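Local structure of xylose isomerase-like TIM barrel domain-containing protein (Thermus thermophilus, 3AYV) at residues D2-S10 against L24-L34. The protein binds zinc ions in a TIM barrel and may help protect against oxidative stress, possibly as an endonuclease-like enzyme acting on DNA. Numbering follows the deposited sequence.
Sequences DVRLAFPLS and LGAEVYLDPAL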
ATOM      1  N   ASP A   2     -13.248   7.728  -3.936  1.00 23.01           N
ATOM      2  CA  ASP A   2     -11.851   8.082  -4.103  1.00 21.65           C
ATOM      3  C   ASP A   2     -11.137   6.831  -4.635  1.00 20.59           C
ATOM      4  O   ASP A   2     -10.772   5.952  -3.854  1.00 19.48           O
ATOM      5  CB  ASP A   2     -11.265   8.506  -2.745  1.00 21.42           C
ATOM      6  CG  ASP A   2      -9.807   8.941  -2.826  1.00 20.57           C
ATOM      7  OD1 ASP A   2      -9.182   8.874  -3.911  1.00 18.84           O
ATOM      8  OD2 ASP A   2      -9.276   9.360  -1.764  1.00 20.05           O
ATOM      9  N   VAL A   3     -10.990   6.759  -5.956  1.00 19.62           N
ATOM     10  CA  VAL A   3     -10.418   5.584  -6.619  1.00 19.81           C
ATOM     11  C   VAL A   3      -9.177   6.034  -7.338  1.00 19.13           C
ATOM     12  O   VAL A   3      -9.206   7.010  -8.092  1.00 18.84           O
ATOM     13  CB  VAL A   3     -11.406   4.890  -7.612  1.00 19.73           C
ATOM     14  CG1 VAL A   3     -10.830   3.557  -8.081  1.00 20.28           C
ATOM     15  CG2 VAL A   3     -12.747   4.639  -6.950  1.00 20.28           C
ATOM     16  N   ARG A   4      -8.075   5.329  -7.087  1.00 17.72           N
ATOM     17  CA  ARG A   4      -6.780   5.750  -7.555  1.00 16.94           C
ATOM     18  C   ARG A   4      -6.154   4.597  -8.325  1.00 16.58           C
ATOM     19  O   ARG A   4      -6.469   3.430  -8.059  1.00 17.08           O
ATOM     20  CB  ARG A   4      -5.875   6.113  -6.377  1.00 16.75           C
ATOM     21  CG  ARG A   4      -6.534   7.034  -5.366  1.00 17.72           C
ATOM     22  CD  ARG A   4      -5.565   7.827  -4.559  1.00 17.41           C
ATOM     23  NE  ARG A   4      -6.290   8.660  -3.585  1.00 15.72           N
ATOM     24  CZ  ARG A   4      -5.714   9.270  -2.553  1.00 17.29           C
ATOM     25  NH1 ARG A   4      -4.405   9.145  -2.341  1.00 17.67           N
ATOM     26  NH2 ARG A   4      -6.446   9.996  -1.720  1.00 18.02           N
ATOM     27  N   LEU A   5      -5.292   4.929  -9.280  1.00 17.43           N
ATOM     28  CA  LEU A   5      -4.505   3.919  -9.998  1.00 17.39           C
ATOM     29  C   LEU A   5      -3.068   3.827  -9.491  1.00 17.23           C
ATOM     30  O   LEU A   5      -2.364   4.834  -9.418  1.00 17.22           O
ATOM     31  CB  LEU A   5      -4.496   4.211 -11.507  1.00 17.90           C
ATOM     32  CG  LEU A   5      -3.748   3.181 -12.356  1.00 16.87           C
ATOM     33  CD1 LEU A   5      -4.431   1.815 -12.337  1.00 19.81           C
ATOM     34  CD2 LEU A   5      -3.608   3.701 -13.788  1.00 19.05           C
ATOM     35  N   ALA A   6      -2.638   2.614  -9.159  1.00 16.50           N
ATOM     36  CA  ALA A   6      -1.232   2.335  -8.840  1.00 16.07           C
ATOM     37  C   ALA A   6      -0.402   2.257 -10.108  1.00 16.59           C
ATOM     38  O   ALA A   6      -0.782   1.574 -11.041  1.00 17.75           O
ATOM     39  CB  ALA A   6      -1.110   1.005  -8.060  1.00 15.49           C
ATOM     40  N   PHE A   7       0.730   2.947 -10.126  1.00 16.43           N
ATOM     41  CA  PHE A   7       1.725   2.806 -11.198  1.00 17.26           C
ATOM     42  C   PHE A   7       3.087   3.199 -10.644  1.00 17.64           C
ATOM     43  O   PHE A   7       3.180   4.028  -9.739  1.00 17.91           O
ATOM     44  CB  PHE A   7       1.365   3.694 -12.424  1.00 17.63           C
ATOM     45  CG  PHE A   7       1.199   5.160 -12.091  1.00 16.23           C
ATOM     46  CD1 PHE A   7      -0.023   5.646 -11.659  1.00 18.01           C
ATOM     47  CD2 PHE A   7       2.271   6.039 -12.198  1.00 17.10           C
ATOM     48  CE1 PHE A   7      -0.180   6.997 -11.327  1.00 18.19           C
ATOM     49  CE2 PHE A   7       2.135   7.404 -11.870  1.00 18.03           C
ATOM     50  CZ  PHE A   7       0.897   7.888 -11.459  1.00 17.41           C
ATOM     51  N   PRO A   8       4.161   2.596 -11.168  1.00 18.66           N
ATOM     52  CA  PRO A   8       5.488   3.065 -10.784  1.00 19.59           C
ATOM     53  C   PRO A   8       5.819   4.422 -11.409  1.00 19.96           C
ATOM     54  O   PRO A   8       5.362   4.727 -12.526  1.00 20.48           O
ATOM     55  CB  PRO A   8       6.418   1.982 -11.332  1.00 20.19           C
ATOM     56  CG  PRO A   8       5.654   1.377 -12.471  1.00 21.12           C
ATOM     57  CD  PRO A   8       4.208   1.433 -12.074  1.00 19.09           C
ATOM     58  N   LEU A   9       6.618   5.213 -10.699  1.00 19.81           N
ATOM     59  CA  LEU A   9       7.139   6.470 -11.217  1.00 21.22           C
ATOM     60  C   LEU A   9       7.787   6.244 -12.597  1.00 22.67           C
ATOM     61  O   LEU A   9       7.670   7.094 -13.499  1.00 23.01           O
ATOM     62  CB  LEU A   9       8.141   7.054 -10.225  1.00 20.41           C
ATOM     63  CG  LEU A   9       8.823   8.365 -10.615  1.00 21.22           C
ATOM     64  CD1 LEU A   9       7.742   9.447 -10.869  1.00 19.04           C
ATOM     65  CD2 LEU A   9       9.820   8.763  -9.532  1.00 20.98           C
ATOM     66  N   SER A  10       8.410   5.075 -12.772  1.00 23.38           N
ATOM     67  CA  SER A  10       9.081   4.724 -14.026  1.00 25.54           C
ATOM     68  C   SER A  10       8.124   4.609 -15.215  1.00 26.96           C
ATOM     69  O   SER A  10       8.566   4.627 -16.364  1.00 27.18           O
ATOM     70  CB  SER A  10       9.892   3.429 -13.874  1.00 24.72           C
ATOM     71  OG  SER A  10       9.051   2.335 -13.559  1.00 24.71           O
ATOM     72  N   LEU A  24      -9.332   9.093 -12.480  1.00 27.89           N
ATOM     73  CA  LEU A  24      -8.740   8.412 -11.338  1.00 25.78           C
ATOM     74  C   LEU A  24      -7.685   9.265 -10.633  1.00 24.52           C
ATOM     75  O   LEU A  24      -7.013  10.123 -11.240  1.00 24.02           O
ATOM     76  CB  LEU A  24      -8.142   7.068 -11.780  1.00 25.62           C
ATOM     77  CG  LEU A  24      -9.141   5.996 -12.234  1.00 26.28           C
ATOM     78  CD1 LEU A  24      -8.404   4.820 -12.823  1.00 25.81           C
ATOM     79  CD2 LEU A  24     -10.035   5.531 -11.100  1.00 27.00           C
ATOM     80  N   GLY A  25      -7.550   9.027  -9.332  1.00 22.79           N
ATOM     81  CA  GLY A  25      -6.418   9.555  -8.585  1.00 20.55           C
ATOM     82  C   GLY A  25      -5.177   8.686  -8.833  1.00 19.93           C
ATOM     83  O   GLY A  25      -5.186   7.780  -9.684  1.00 18.99           O
ATOM     84  N   ALA A  26      -4.106   8.953  -8.088  1.00 18.17           N
ATOM     85  CA  ALA A  26      -2.845   8.258  -8.325  1.00 17.69           C
ATOM     86  C   ALA A  26      -2.267   7.699  -7.030  1.00 16.90           C
ATOM     87  O   ALA A  26      -2.352   8.342  -5.993  1.00 16.55           O
ATOM     88  CB  ALA A  26      -1.836   9.204  -8.954  1.00 18.02           C
ATOM     89  N   GLU A  27      -1.679   6.505  -7.114  1.00 16.06           N
ATOM     90  CA  GLU A  27      -0.751   6.060  -6.073  1.00 15.49           C
ATOM     91  C   GLU A  27       0.541   5.653  -6.754  1.00 15.70           C
ATOM     92  O   GLU A  27       0.600   4.628  -7.454  1.00 15.94           O
ATOM     93  CB  GLU A  27      -1.326   4.912  -5.239  1.00 15.48           C
ATOM     94  CG  GLU A  27      -0.361   4.517  -4.131  1.00 16.21           C
ATOM     95  CD  GLU A  27      -1.033   3.872  -2.957  1.00 18.13           C
ATOM     96  OE1 GLU A  27      -0.864   2.654  -2.791  1.00 19.01           O
ATOM     97  OE2 GLU A  27      -1.723   4.581  -2.200  1.00 17.72           O
ATOM     98  N   VAL A  28       1.569   6.467  -6.567  1.00 15.16           N
ATOM     99  CA  VAL A  28       2.800   6.324  -7.315  1.00 15.39           C
ATOM    100  C   VAL A  28       3.836   5.548  -6.516  1.00 14.95           C
ATOM    101  O   VAL A  28       4.191   5.937  -5.401  1.00 13.90           O
ATOM    102  CB  VAL A  28       3.422   7.694  -7.653  1.00 16.38           C
ATOM    103  CG1 VAL A  28       4.601   7.481  -8.624  1.00 17.42           C
ATOM    104  CG2 VAL A  28       2.374   8.627  -8.272  1.00 18.39           C
ATOM    105  N   TYR A  29       4.330   4.464  -7.100  1.00 14.35           N
ATOM    106  CA  TYR A  29       5.395   3.715  -6.454  1.00 14.71           C
ATOM    107  C   TYR A  29       6.731   4.353  -6.764  1.00 14.69           C
ATOM    108  O   TYR A  29       7.070   4.624  -7.923  1.00 15.64           O
ATOM    109  CB  TYR A  29       5.342   2.254  -6.897  1.00 13.52           C
ATOM    110  CG  TYR A  29       6.652   1.518  -6.692  1.00 16.06           C
ATOM    111  CD1 TYR A  29       7.034   1.068  -5.425  1.00 18.19           C
ATOM    112  CD2 TYR A  29       7.472   1.215  -7.779  1.00 18.64           C
ATOM    113  CE1 TYR A  29       8.234   0.363  -5.236  1.00 18.43           C
ATOM    114  CE2 TYR A  29       8.673   0.511  -7.608  1.00 17.22           C
ATOM    115  CZ  TYR A  29       9.043   0.079  -6.343  1.00 17.94           C
ATOM    116  OH  TYR A  29      10.228  -0.639  -6.205  1.00 14.66           O
ATOM    117  N   LEU A  30       7.503   4.603  -5.711  1.00 14.99           N
ATOM    118  CA  LEU A  30       8.741   5.352  -5.847  1.00 14.90           C
ATOM    119  C   LEU A  30       9.907   4.396  -6.147  1.00 16.15           C
ATOM    120  O   LEU A  30      10.606   3.957  -5.222  1.00 15.77           O
ATOM    121  CB  LEU A  30       8.991   6.215  -4.594  1.00 15.20           C
ATOM    122  CG  LEU A  30       7.831   7.142  -4.190  1.00 16.35           C
ATOM    123  CD1 LEU A  30       8.198   7.976  -2.944  1.00 16.28           C
ATOM    124  CD2 LEU A  30       7.482   8.090  -5.332  1.00 15.79           C
ATOM    125  N   ASP A  31      10.094   4.087  -7.439  1.00 16.30           N
ATOM    126  CA  ASP A  31      11.240   3.279  -7.915  1.00 17.94           C
ATOM    127  C   ASP A  31      12.522   3.743  -7.214  1.00 17.29           C
ATOM    128  O   ASP A  31      12.931   4.924  -7.318  1.00 17.70           O
ATOM    129  CB  ASP A  31      11.454   3.393  -9.451  1.00 18.39           C
ATOM    130  CG  ASP A  31      10.238   3.001 -10.266  1.00 21.07           C
ATOM    131  OD1 ASP A  31       9.213   3.723 -10.230  1.00 19.53           O
ATOM    132  OD2 ASP A  31      10.316   1.975 -10.985  1.00 21.13           O
ATOM    133  N   PRO A  32      13.160   2.836  -6.451  1.00 17.90           N
ATOM    134  CA  PRO A  32      14.397   3.212  -5.747  1.00 17.72           C
ATOM    135  C   PRO A  32      15.473   3.794  -6.686  1.00 18.00           C
ATOM    136  O   PRO A  32      16.170   4.725  -6.299  1.00 18.27           O
ATOM    137  CB  PRO A  32      14.888   1.869  -5.168  1.00 18.51           C
ATOM    138  CG  PRO A  32      13.651   1.037  -5.036  1.00 18.65           C
ATOM    139  CD  PRO A  32      12.706   1.474  -6.118  1.00 18.17           C
ATOM    140  N   ALA A  33      15.607   3.235  -7.885  1.00 18.38           N
ATOM    141  CA  ALA A  33      16.583   3.720  -8.867  1.00 19.57           C
ATOM    142  C   ALA A  33      16.329   5.177  -9.287  1.00 20.37           C
ATOM    143  O   ALA A  33      17.247   5.840  -9.780  1.00 21.05           O
ATOM    144  CB  ALA A  33      16.593   2.832 -10.103  1.00 20.00           C
ATOM    145  N   LEU A  34      15.096   5.651  -9.092  1.00 20.27           N
ATOM    146  CA  LEU A  34      14.676   6.976  -9.550  1.00 21.11           C
ATOM    147  C   LEU A  34      14.529   8.012  -8.450  1.00 21.56           C
ATOM    148  O   LEU A  34      14.095   9.132  -8.729  1.00 21.71           O
ATOM    149  CB  LEU A  34      13.382   6.894 -10.342  1.00 20.67           C
ATOM    150  CG  LEU A  34      13.369   6.007 -11.578  1.00 20.87           C
ATOM    151  CD1 LEU A  34      11.990   6.042 -12.244  1.00 21.03           C
ATOM    152  CD2 LEU A  34      14.504   6.360 -12.584  1.00 24.76           C
TER
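Strand 3-8 pairs in parallel with strand 25-29, their axes 30° apart, through backbone hydrogen bonds that run G25 N to V3 O, L5 N to G25 O, E27 N to L5 O, F7 N to E27 O and Y29 N to F7 O, with L9 N to Y29 O continuing the ladder one residue past the strand. On the face bearing L5 and A26, the F7 ring reaches across to the partner strand because CG sits between the backbone N and the carbonyl carbon (chi1 56°). Its CE1 meets A26 CB at 3.6 Å and its CZ lies 3.6 Å from V28 CG2; A12, A15 and L19 of helix 12-22 also touch the ring. V28 CG1 packs against L9 CB, 3.9 Å away. Just past the C-terminal ends of the strands, S10 meets the D31 carboxylate with two bonds, N to OD1 (3.0 Å) and OG to OD2 (2.9 Å), both donors standing out of the carboxylate plane. P8 and Y29 share the face of R4, A6 and E27, away from F7; P8 CB touches the Y29 ring at its edge, 3.8 Å from CD2. R4 lays CD 3.6 Å from A26 O, and its guanidinium grips D2 side-on in a salt bridge, NE to OD1 and NH2 to OD2, with a second salt bridge from NH2 to D91. E27 hydrogen-bonds through OE2 to S53 and through OE1 to the zinc ligand H187. Joined through helix 12-22, these adjacent parallel strands form the first beta-alpha-beta unit of the eight-stranded TIM barrel, with E27 in the second shell of its zinc site.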